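Local coordinates for sensor protein kinase HptS (PDB 6LKG) that probably acts as the histidine kinase of a two-component system, relaying an extracellular sugar-phosphate signal into the Staphylococcus aureus cell, at residues Pro58-Tyr63 / Met105-Arg110. Sequence-based numbering, arbitrary orientation.
Sequences PATLYY and MANTPR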
loop_
_atom_site.group_PDB
_atom_site.type_symbol
_atom_site.label_atom_id
_atom_site.label_comp_id
_atom_site.label_asym_id
_atom_site.label_seq_id
_atom_site.Cartn_x
_atom_site.Cartn_y
_atom_site.Cartn_z
ATOM N N PRO D 58 -5.838 17.760 -15.948
ATOM C CA PRO D 58 -4.586 17.555 -15.200
ATOM C C PRO D 58 -4.548 16.352 -14.262
ATOM O O PRO D 58 -3.471 15.790 -14.037
ATOM C CB PRO D 58 -4.450 18.861 -14.407
ATOM C CG PRO D 58 -5.852 19.286 -14.175
ATOM C CD PRO D 58 -6.614 18.894 -15.414
ATOM N N ALA D 59 -5.684 15.956 -13.692
ATOM C CA ALA D 59 -5.675 14.953 -12.633
ATOM C C ALA D 59 -5.238 13.584 -13.152
ATOM O O ALA D 59 -5.341 13.272 -14.343
ATOM C CB ALA D 59 -7.055 14.842 -11.982
ATOM N N THR D 60 -4.728 12.767 -12.231
ATOM C CA THR D 60 -4.379 11.377 -12.521
ATOM C C THR D 60 -5.656 10.550 -12.466
ATOM O O THR D 60 -6.172 10.251 -11.388
ATOM C CB THR D 60 -3.348 10.856 -11.525
ATOM O OG1 THR D 60 -2.187 11.695 -11.547
ATOM C CG2 THR D 60 -2.942 9.429 -11.873
ATOM N N LEU D 61 -6.172 10.183 -13.633
ATOM C CA LEU D 61 -7.436 9.475 -13.734
ATOM C C LEU D 61 -7.217 8.069 -14.270
ATOM O O LEU D 61 -6.342 7.832 -15.107
ATOM C CB LEU D 61 -8.428 10.211 -14.642
ATOM C CG LEU D 61 -8.894 11.607 -14.237
ATOM C CD1 LEU D 61 -9.961 12.092 -15.208
ATOM C CD2 LEU D 61 -9.413 11.612 -12.811
ATOM N N TYR D 62 -8.026 7.138 -13.775
ATOM C CA TYR D 62 -8.032 5.769 -14.261
ATOM C C TYR D 62 -9.457 5.394 -14.627
ATOM O O TYR D 62 -10.376 5.587 -13.825
ATOM C CB TYR D 62 -7.473 4.801 -13.213
ATOM C CG TYR D 62 -6.013 5.035 -12.903
ATOM C CD1 TYR D 62 -5.020 4.619 -13.781
ATOM C CD2 TYR D 62 -5.627 5.668 -11.731
ATOM C CE1 TYR D 62 -3.683 4.834 -13.502
ATOM C CE2 TYR D 62 -4.294 5.886 -11.442
ATOM C CZ TYR D 62 -3.327 5.467 -12.330
ATOM O OH TYR D 62 -2.001 5.685 -12.042
ATOM N N TYR D 63 -9.642 4.870 -15.833
ATOM C CA TYR D 63 -10.955 4.438 -16.282
ATOM C C TYR D 63 -11.074 2.924 -16.184
ATOM O O TYR D 63 -10.083 2.195 -16.282
ATOM C CB TYR D 63 -11.233 4.894 -17.720
ATOM C CG TYR D 63 -10.205 4.478 -18.749
ATOM C CD1 TYR D 63 -10.197 3.192 -19.279
ATOM C CD2 TYR D 63 -9.256 5.381 -19.211
ATOM C CE1 TYR D 63 -9.260 2.816 -20.228
ATOM C CE2 TYR D 63 -8.319 5.014 -20.157
ATOM C CZ TYR D 63 -8.325 3.731 -20.660
ATOM O OH TYR D 63 -7.391 3.368 -21.603
ATOM N N MET D 105 -10.120 8.993 -9.591
ATOM C CA MET D 105 -9.032 9.948 -9.436
ATOM C C MET D 105 -8.105 9.451 -8.336
ATOM O O MET D 105 -8.510 9.364 -7.170
ATOM C CB MET D 105 -9.558 11.346 -9.110
ATOM C CG MET D 105 -8.457 12.383 -8.939
ATOM S SD MET D 105 -9.008 13.872 -8.094
ATOM C CE MET D 105 -9.196 13.276 -6.415
ATOM N N ALA D 106 -6.867 9.122 -8.706
ATOM C CA ALA D 106 -5.884 8.715 -7.710
ATOM C C ALA D 106 -5.261 9.923 -7.028
ATOM O O ALA D 106 -4.942 9.865 -5.834
ATOM C CB ALA D 106 -4.800 7.851 -8.355
ATOM N N ASN D 107 -5.106 11.019 -7.762
ATOM C CA ASN D 107 -4.566 12.264 -7.236
ATOM C C ASN D 107 -4.774 13.335 -8.296
ATOM O O ASN D 107 -5.227 13.056 -9.409
ATOM C CB ASN D 107 -3.083 12.127 -6.871
ATOM C CG ASN D 107 -2.228 11.690 -8.049
ATOM O OD1 ASN D 107 -1.975 12.466 -8.971
ATOM N ND2 ASN D 107 -1.779 10.440 -8.022
ATOM N N THR D 108 -4.438 14.567 -7.935
ATOM C CA THR D 108 -4.363 15.672 -8.874
ATOM C C THR D 108 -3.151 16.518 -8.506
ATOM O O THR D 108 -2.763 16.563 -7.332
ATOM C CB THR D 108 -5.654 16.513 -8.873
ATOM O OG1 THR D 108 -5.772 17.225 -10.112
ATOM C CG2 THR D 108 -5.674 17.499 -7.719
ATOM N N PRO D 109 -2.509 17.155 -9.490
ATOM C CA PRO D 109 -1.304 17.946 -9.177
ATOM C C PRO D 109 -1.519 19.020 -8.122
ATOM O O PRO D 109 -0.606 19.289 -7.330
ATOM C CB PRO D 109 -0.926 18.547 -10.536
ATOM C CG PRO D 109 -1.446 17.570 -11.526
ATOM C CD PRO D 109 -2.730 17.042 -10.942
ATOM N N ARG D 110 -2.698 19.643 -8.085
ATOM C CA ARG D 110 -2.927 20.703 -7.108
ATOM C C ARG D 110 -2.920 20.154 -5.687
ATOM O O ARG D 110 -2.318 20.752 -4.788
ATOM C CB ARG D 110 -4.247 21.416 -7.400
ATOM C CG ARG D 110 -4.148 22.549 -8.417
ATOM C CD ARG D 110 -3.634 23.840 -7.782
ATOM N NE ARG D 110 -2.206 23.778 -7.480
ATOM C CZ ARG D 110 -1.596 24.542 -6.580
ATOM N NH1 ARG D 110 -2.288 25.436 -5.887
ATOM N NH2 ARG D 110 -0.293 24.413 -6.372
#
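Thr-60 is held to strand 98-107 by three hydrogen bonds, two through its backbone and one through its hydroxyl. Ala-106 N donates to Thr-60 O (3.0 Å), and Thr-60 N donates to Asn-107 O at 2.9 Å. The third bond runs from Thr-60 OG1 to Asn-107 OD1 (2.7 Å), with the hydroxyl lying above the amide's carbonyl plane. Asn-107 can offer this oxygen because its CG sits between the backbone N and the carbonyl carbon (chi1 58°), turning the amide across the threonine. Thr-60 alone thus stands opposite both Ala-106 and Asn-107, and Ala-106 has helical backbone angles, an arrangement consistent with a classic beta bulge. The buried Asn-107 N nevertheless finds no partner.

Apolar contacts flank these bonds. Leu-61 CD2 rests against Met-105 CB at 3.7 Å, and Ala-106 CB meets the edge of the Tyr-62 ring at CE2, also 3.7 Å, close to the ring plane. Farther along, toward helix 109-118, carbon closely approaches oxygen twice: Ala-59 CB lies 3.3 Å from Thr-108 OG1, and Pro-109 CD 3.4 Å from Pro-58 O.

The contact joins the two central strands of the four-stranded 2-1-4-3 sheet, where 98-107 gives way to helix 109-118, the link to the second sheet. Leu-61 and Met-105 turn to helix 3-27, touching Thr-17 and Leu-14, and Leu-61 also meets Ile-54 of helix 40-54. Two such sheets beside one long N-terminal helix resemble a double Cache sensor domain.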